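Local coordinates for protein prophage lambdalm01, antigen B (Listeria monocytogenes, PDB 4ACV) that probably acts as a tail terminator, the phage protein that caps a finished tail tube and halts its growth, and is found here as a six-chain assembly, at residues Arg59-His64 with His112-Phe117; His63-Glu68 with Val105-Leu110. All coordinates share one frame; numbering follows the deposited sequence.

Contact 1 of 2, residues Arg59-His64 with His112-Phe117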
loop_
_atom_site.group_PDB
_atom_site.type_symbol
_atom_site.label_atom_id
_atom_site.label_comp_id
_atom_site.label_asym_id
_atom_site.label_seq_id
_atom_site.Cartn_x
_atom_site.Cartn_y
_atom_site.Cartn_z
ATOM N N ARG B 59 18.235 -6.588 0.575
ATOM C CA ARG B 59 18.072 -5.312 -0.100
ATOM C C ARG B 59 18.615 -4.156 0.737
ATOM O O ARG B 59 18.392 -4.067 1.943
ATOM C CB ARG B 59 16.616 -5.080 -0.480
ATOM C CG ARG B 59 16.113 -6.084 -1.501
ATOM C CD ARG B 59 14.629 -5.922 -1.864
ATOM N NE ARG B 59 14.121 -7.219 -2.304
ATOM C CZ ARG B 59 13.399 -8.049 -1.550
ATOM N NH1 ARG B 59 13.038 -7.703 -0.316
ATOM N NH2 ARG B 59 13.014 -9.220 -2.040
ATOM N N PHE B 60 19.348 -3.272 0.084
ATOM C CA PHE B 60 19.871 -2.101 0.761
ATOM C C PHE B 60 20.031 -1.009 -0.280
ATOM O O PHE B 60 19.964 -1.267 -1.488
ATOM C CB PHE B 60 21.205 -2.430 1.446
ATOM C CG PHE B 60 22.259 -2.912 0.499
ATOM C CD1 PHE B 60 23.021 -2.002 -0.232
ATOM C CD2 PHE B 60 22.482 -4.271 0.320
ATOM C CE1 PHE B 60 23.995 -2.435 -1.120
ATOM C CE2 PHE B 60 23.457 -4.715 -0.567
ATOM C CZ PHE B 60 24.220 -3.790 -1.286
ATOM N N ALA B 61 20.233 0.213 0.185
ATOM C CA ALA B 61 20.383 1.345 -0.718
ATOM C C ALA B 61 21.630 2.134 -0.367
ATOM O O ALA B 61 21.991 2.261 0.807
ATOM C CB ALA B 61 19.144 2.251 -0.651
ATOM N N ILE B 62 22.297 2.661 -1.382
ATOM C CA ILE B 62 23.402 3.571 -1.143
ATOM C C ILE B 62 22.920 5.004 -1.281
ATOM O O ILE B 62 22.380 5.377 -2.321
ATOM C CB ILE B 62 24.556 3.341 -2.118
ATOM C CG1 ILE B 62 25.057 1.903 -2.003
ATOM C CG2 ILE B 62 25.679 4.335 -1.842
ATOM C CD1 ILE B 62 25.603 1.562 -0.629
ATOM N N HIS B 63 23.106 5.788 -0.218
ATOM C CA HIS B 63 22.767 7.206 -0.214
ATOM C C HIS B 63 24.014 8.053 -0.379
ATOM O O HIS B 63 24.861 8.086 0.502
ATOM C CB HIS B 63 22.061 7.589 1.084
ATOM C CG HIS B 63 20.723 6.947 1.248
ATOM N ND1 HIS B 63 19.562 7.516 0.772
ATOM C CD2 HIS B 63 20.357 5.776 1.826
ATOM C CE1 HIS B 63 18.541 6.731 1.060
ATOM N NE2 HIS B 63 18.999 5.670 1.699
ATOM N N HIS B 64 24.116 8.734 -1.514
ATOM C CA HIS B 64 25.271 9.573 -1.831
ATOM C C HIS B 64 24.867 11.054 -1.877
ATOM O O HIS B 64 24.255 11.507 -2.847
ATOM C CB HIS B 64 25.876 9.126 -3.171
ATOM C CG HIS B 64 27.232 9.693 -3.458
ATOM N ND1 HIS B 64 28.276 9.631 -2.557
ATOM C CD2 HIS B 64 27.728 10.304 -4.563
ATOM C CE1 HIS B 64 29.349 10.191 -3.088
ATOM N NE2 HIS B 64 29.045 10.605 -4.306
ATOM N N HIS B 112 20.995 14.629 -3.531
ATOM C CA HIS B 112 20.843 13.345 -2.887
ATOM C C HIS B 112 20.656 12.260 -3.937
ATOM O O HIS B 112 19.661 12.249 -4.657
ATOM C CB HIS B 112 19.655 13.374 -1.918
ATOM C CG HIS B 112 19.372 12.049 -1.273
ATOM N ND1 HIS B 112 18.218 11.795 -0.566
ATOM C CD2 HIS B 112 20.098 10.904 -1.238
ATOM C CE1 HIS B 112 18.241 10.549 -0.123
ATOM N NE2 HIS B 112 19.369 9.989 -0.517
ATOM N N ALA B 113 21.631 11.361 -4.031
ATOM C CA ALA B 113 21.540 10.219 -4.938
ATOM C C ALA B 113 21.318 8.923 -4.170
ATOM O O ALA B 113 22.024 8.610 -3.219
ATOM C CB ALA B 113 22.773 10.115 -5.809
ATOM N N LYS B 114 20.318 8.174 -4.604
ATOM C CA LYS B 114 19.925 6.960 -3.938
ATOM C C LYS B 114 19.900 5.808 -4.938
ATOM O O LYS B 114 19.194 5.863 -5.940
ATOM C CB LYS B 114 18.548 7.149 -3.307
ATOM C CG LYS B 114 18.042 5.927 -2.610
ATOM C CD LYS B 114 16.644 6.151 -2.071
ATOM C CE LYS B 114 16.098 4.855 -1.496
ATOM N NZ LYS B 114 14.766 5.050 -0.899
ATOM N N THR B 115 20.673 4.765 -4.648
ATOM C CA THR B 115 20.774 3.604 -5.520
ATOM C C THR B 115 20.422 2.340 -4.748
ATOM O O THR B 115 21.039 2.034 -3.733
ATOM C CB THR B 115 22.202 3.461 -6.068
ATOM O OG1 THR B 115 22.560 4.646 -6.794
ATOM C CG2 THR B 115 22.312 2.224 -6.963
ATOM N N SER B 116 19.439 1.598 -5.238
ATOM C CA SER B 116 18.951 0.425 -4.525
ATOM C C SER B 116 19.403 -0.882 -5.141
ATOM O O SER B 116 19.297 -1.102 -6.352
ATOM C CB SER B 116 17.428 0.460 -4.376
ATOM O OG SER B 116 17.047 1.536 -3.531
ATOM N N PHE B 117 19.909 -1.748 -4.270
ATOM C CA PHE B 117 20.431 -3.052 -4.657
ATOM C C PHE B 117 19.696 -4.208 -4.010
ATOM O O PHE B 117 19.114 -4.092 -2.922
ATOM C CB PHE B 117 21.906 -3.163 -4.265
ATOM C CG PHE B 117 22.816 -2.269 -5.056
ATOM C CD1 PHE B 117 23.283 -2.667 -6.308
ATOM C CD2 PHE B 117 23.213 -1.039 -4.551
ATOM C CE1 PHE B 117 24.132 -1.848 -7.044
ATOM C CE2 PHE B 117 24.063 -0.215 -5.279
ATOM C CZ PHE B 117 24.524 -0.621 -6.527
HETATM O O HOH W 1 23.728 6.351 -4.604
#
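The carbonyl oxygen of I62 is gripped twice: it accepts the amide of T115 (N to I62 O 3.0 Å) and a water hydrogen (water to I62 O 2.8 Å). The same water is also bonded to T115 OG1, so the buried threonine hydroxyl has a polar partner beside the aromatic and aliphatic side chains of this face. Strands 55-66 and 110-122 are antiparallel neighbours in the sheet, with F60-F117, I62-T115 and H64-A113 as hydrogen-bonded pairs. I62 and F117 meet helix 71-82, while F60 and I62 also touch the adjacent strand 37-48. F60 takes the crowded position, with CG between the backbone N and the carbonyl carbon (chi1 59°), and one face of its ring receives F117 CB, 4.1 Å from the ring centroid. I62 CG1 meets the edge of the F117 ring, 4.0 Å from CE2. Such broad apolar groups suit a buried sheet face.

On the reverse face the two imidazoles meet rim to rim. H63 ND1 lies 2.8 Å from H112 NE2 in a nearly straight hydrogen bond (177°), while the extended K114 chain runs beside H63. H63 NE2 is bonded to E41 and H112 ND1 to E107. Histidine suits this chain of bonds because either ring nitrogen can donate or accept. If both outer nitrogens donate, one ring would be imidazolium, which the glutamates could stabilise and the K114 ammonium, 5.0 Å from H63 NE2, would tend to oppose.

Contact 2 of 2, residues His63-Glu68 with Val105-Leu110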
loop_
_atom_site.group_PDB
_atom_site.type_symbol
_atom_site.label_atom_id
_atom_site.label_comp_id
_atom_site.label_asym_id
_atom_site.label_seq_id
_atom_site.Cartn_x
_atom_site.Cartn_y
_atom_site.Cartn_z
ATOM N N HIS B 63 23.106 5.788 -0.218
ATOM C CA HIS B 63 22.767 7.206 -0.214
ATOM C C HIS B 63 24.014 8.053 -0.379
ATOM O O HIS B 63 24.861 8.086 0.502
ATOM C CB HIS B 63 22.061 7.589 1.084
ATOM C CG HIS B 63 20.723 6.947 1.248
ATOM N ND1 HIS B 63 19.562 7.516 0.772
ATOM C CD2 HIS B 63 20.357 5.776 1.826
ATOM C CE1 HIS B 63 18.541 6.731 1.060
ATOM N NE2 HIS B 63 18.999 5.670 1.699
ATOM N N HIS B 64 24.116 8.734 -1.514
ATOM C CA HIS B 64 25.271 9.573 -1.831
ATOM C C HIS B 64 24.867 11.054 -1.877
ATOM O O HIS B 64 24.255 11.507 -2.847
ATOM C CB HIS B 64 25.876 9.126 -3.171
ATOM C CG HIS B 64 27.232 9.693 -3.458
ATOM N ND1 HIS B 64 28.276 9.631 -2.557
ATOM C CD2 HIS B 64 27.728 10.304 -4.563
ATOM C CE1 HIS B 64 29.349 10.191 -3.088
ATOM N NE2 HIS B 64 29.045 10.605 -4.306
ATOM N N TYR B 65 25.199 11.794 -0.818
ATOM C CA TYR B 65 24.936 13.237 -0.754
ATOM C C TYR B 65 26.177 14.038 -1.105
ATOM O O TYR B 65 27.239 13.829 -0.530
ATOM C CB TYR B 65 24.497 13.661 0.647
ATOM C CG TYR B 65 23.196 13.085 1.120
ATOM C CD1 TYR B 65 23.139 11.807 1.663
ATOM C CD2 TYR B 65 22.021 13.827 1.052
ATOM C CE1 TYR B 65 21.938 11.276 2.118
ATOM C CE2 TYR B 65 20.821 13.307 1.504
ATOM C CZ TYR B 65 20.785 12.028 2.038
ATOM O OH TYR B 65 19.596 11.497 2.496
ATOM N N THR B 66 26.030 14.982 -2.021
ATOM C CA THR B 66 27.144 15.807 -2.452
ATOM C C THR B 66 26.668 17.238 -2.641
ATOM O O THR B 66 25.473 17.486 -2.793
ATOM C CB THR B 66 27.699 15.306 -3.783
ATOM O OG1 THR B 66 26.605 15.043 -4.666
ATOM C CG2 THR B 66 28.482 14.029 -3.578
ATOM N N ASN B 67 27.609 18.172 -2.626
ATOM C CA ASN B 67 27.303 19.581 -2.864
ATOM C C ASN B 67 26.688 19.847 -4.239
ATOM O O ASN B 67 26.006 20.852 -4.446
ATOM C CB ASN B 67 28.571 20.411 -2.710
ATOM C CG ASN B 67 28.991 20.550 -1.278
ATOM O OD1 ASN B 67 30.176 20.699 -0.978
ATOM N ND2 ASN B 67 28.020 20.495 -0.373
ATOM N N GLU B 68 26.956 18.948 -5.181
ATOM C CA GLU B 68 26.425 19.064 -6.533
ATOM C C GLU B 68 26.492 17.716 -7.253
ATOM O O GLU B 68 27.002 16.746 -6.705
ATOM C CB GLU B 68 27.201 20.119 -7.311
ATOM C CG GLU B 68 28.613 19.725 -7.616
ATOM C CD GLU B 68 29.391 20.872 -8.209
ATOM O OE1 GLU B 68 29.059 22.034 -7.896
ATOM O OE2 GLU B 68 30.331 20.613 -8.991
ATOM N N VAL B 105 17.721 13.598 -6.326
ATOM C CA VAL B 105 16.853 14.681 -5.891
ATOM C C VAL B 105 17.611 15.757 -5.106
ATOM O O VAL B 105 18.576 15.468 -4.405
ATOM C CB VAL B 105 15.657 14.118 -5.067
ATOM C CG1 VAL B 105 16.156 13.414 -3.825
ATOM C CG2 VAL B 105 14.673 15.221 -4.705
ATOM N N LYS B 106 17.170 17.004 -5.245
ATOM C CA LYS B 106 17.719 18.110 -4.473
ATOM C C LYS B 106 17.100 18.168 -3.074
ATOM O O LYS B 106 15.875 18.125 -2.926
ATOM C CB LYS B 106 17.485 19.434 -5.204
ATOM C CG LYS B 106 17.711 20.690 -4.350
ATOM C CD LYS B 106 17.545 21.955 -5.197
ATOM C CE LYS B 106 17.813 23.229 -4.398
ATOM N NZ LYS B 106 16.935 23.283 -3.203
ATOM N N GLU B 107 17.951 18.264 -2.057
ATOM C CA GLU B 107 17.489 18.427 -0.681
ATOM C C GLU B 107 18.197 19.584 0.010
ATOM O O GLU B 107 19.360 19.474 0.392
ATOM C CB GLU B 107 17.670 17.136 0.110
ATOM C CG GLU B 107 16.655 16.081 -0.256
ATOM C CD GLU B 107 16.870 14.792 0.491
ATOM O OE1 GLU B 107 17.589 14.818 1.516
ATOM O OE2 GLU B 107 16.321 13.755 0.051
ATOM N N ASN B 108 17.480 20.690 0.173
ATOM C CA ASN B 108 18.080 21.916 0.667
ATOM C C ASN B 108 19.222 22.319 -0.251
ATOM O O ASN B 108 19.005 22.766 -1.373
ATOM C CB ASN B 108 18.583 21.733 2.100
ATOM N N THR B 109 20.445 22.129 0.222
ATOM C CA THR B 109 21.618 22.531 -0.541
ATOM C C THR B 109 22.446 21.327 -1.006
ATOM O O THR B 109 23.573 21.472 -1.465
ATOM C CB THR B 109 22.497 23.502 0.281
ATOM O OG1 THR B 109 22.609 23.019 1.628
ATOM C CG2 THR B 109 21.874 24.899 0.302
ATOM N N LEU B 110 21.882 20.134 -0.889
ATOM C CA LEU B 110 22.602 18.931 -1.303
ATOM C C LEU B 110 21.914 18.240 -2.467
ATOM O O LEU B 110 20.698 18.339 -2.639
ATOM C CB LEU B 110 22.761 17.958 -0.127
ATOM C CG LEU B 110 23.591 18.477 1.056
ATOM C CD1 LEU B 110 23.423 17.605 2.306
ATOM C CD2 LEU B 110 25.067 18.617 0.673
#
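Y65 presents the edge of its ring to E107: OE1 lies near the ring plane, 3.6 Å from Y65 CE2, and the carboxylate is turned 64° from that plane. The rim of an aromatic ring is its electropositive part, so the approach is probably mildly favourable for a carboxylate oxygen. E107 reaches the ring through a chain extended beyond CG, and its other oxygen, OE2, is hydrogen-bonded to H112, whose imidazole stacks on Y65. One glutamate therefore touches both members of an aromatic pair, and a longer acid suits the span.

L110 approaches the same tyrosine obliquely, its CD1 4.2 Å from Y65 CD2. The two methyls divide the work: CD1 goes to the tyrosine, whereas CD2 lies 3.7 Å from N67 ND2, the two side chains crossing at an angle. V33 and P36 also pack on L110, which explains a branched apolar residue so near the end of the sheet. At the backbone, L110 CA approaches T66 O at 3.5 Å, a CA-H...O contact, and T66 and I111 share a backbone hydrogen bond that links strands 55-66 and 110-122. T66 OG1 donates to E68 O at 2.7 Å, so the threonine hydroxyl bonds the carbonyl two residues on, just where the strand gives way to loop.

The other segment turns back on itself between E107 and L110, whose backbones exchange two hydrogen bonds (E107 N to L110 O 2.8 Å). N108 supplies the positive phi needed after E107, a conformation that asparagine tolerates comparatively well, and K106 NZ donates to N108 O. Strands 101-107 and 110-122 thus form a beta hairpin with a two-residue loop, N108-T109, in a type II' turn, and the end of strand 55-66 packs against it.

Overall arrangement
The two contacts follow one another along strand 55-66, sharing H63 and H64, with centres about 13 Å apart. Contact 1 is buried near the middle of the chain, where this strand pairs antiparallel with strand 110-122. Contact 2 lies further out, about 18 Å from the chain centre, where the strand runs out beside the turn between strands 101-107 and 110-122. Along the chain, 59-64 runs into 63-68, then helix 71-82 and strand 92-99 intervene before 105-110 and 112-117. H112 belongs to contact 1 and reaches V105 and E107 of contact 2 by probable hydrogen bonds, so the two touch directly; beyond them, K106 bonds a neighbouring subunit through its backbone.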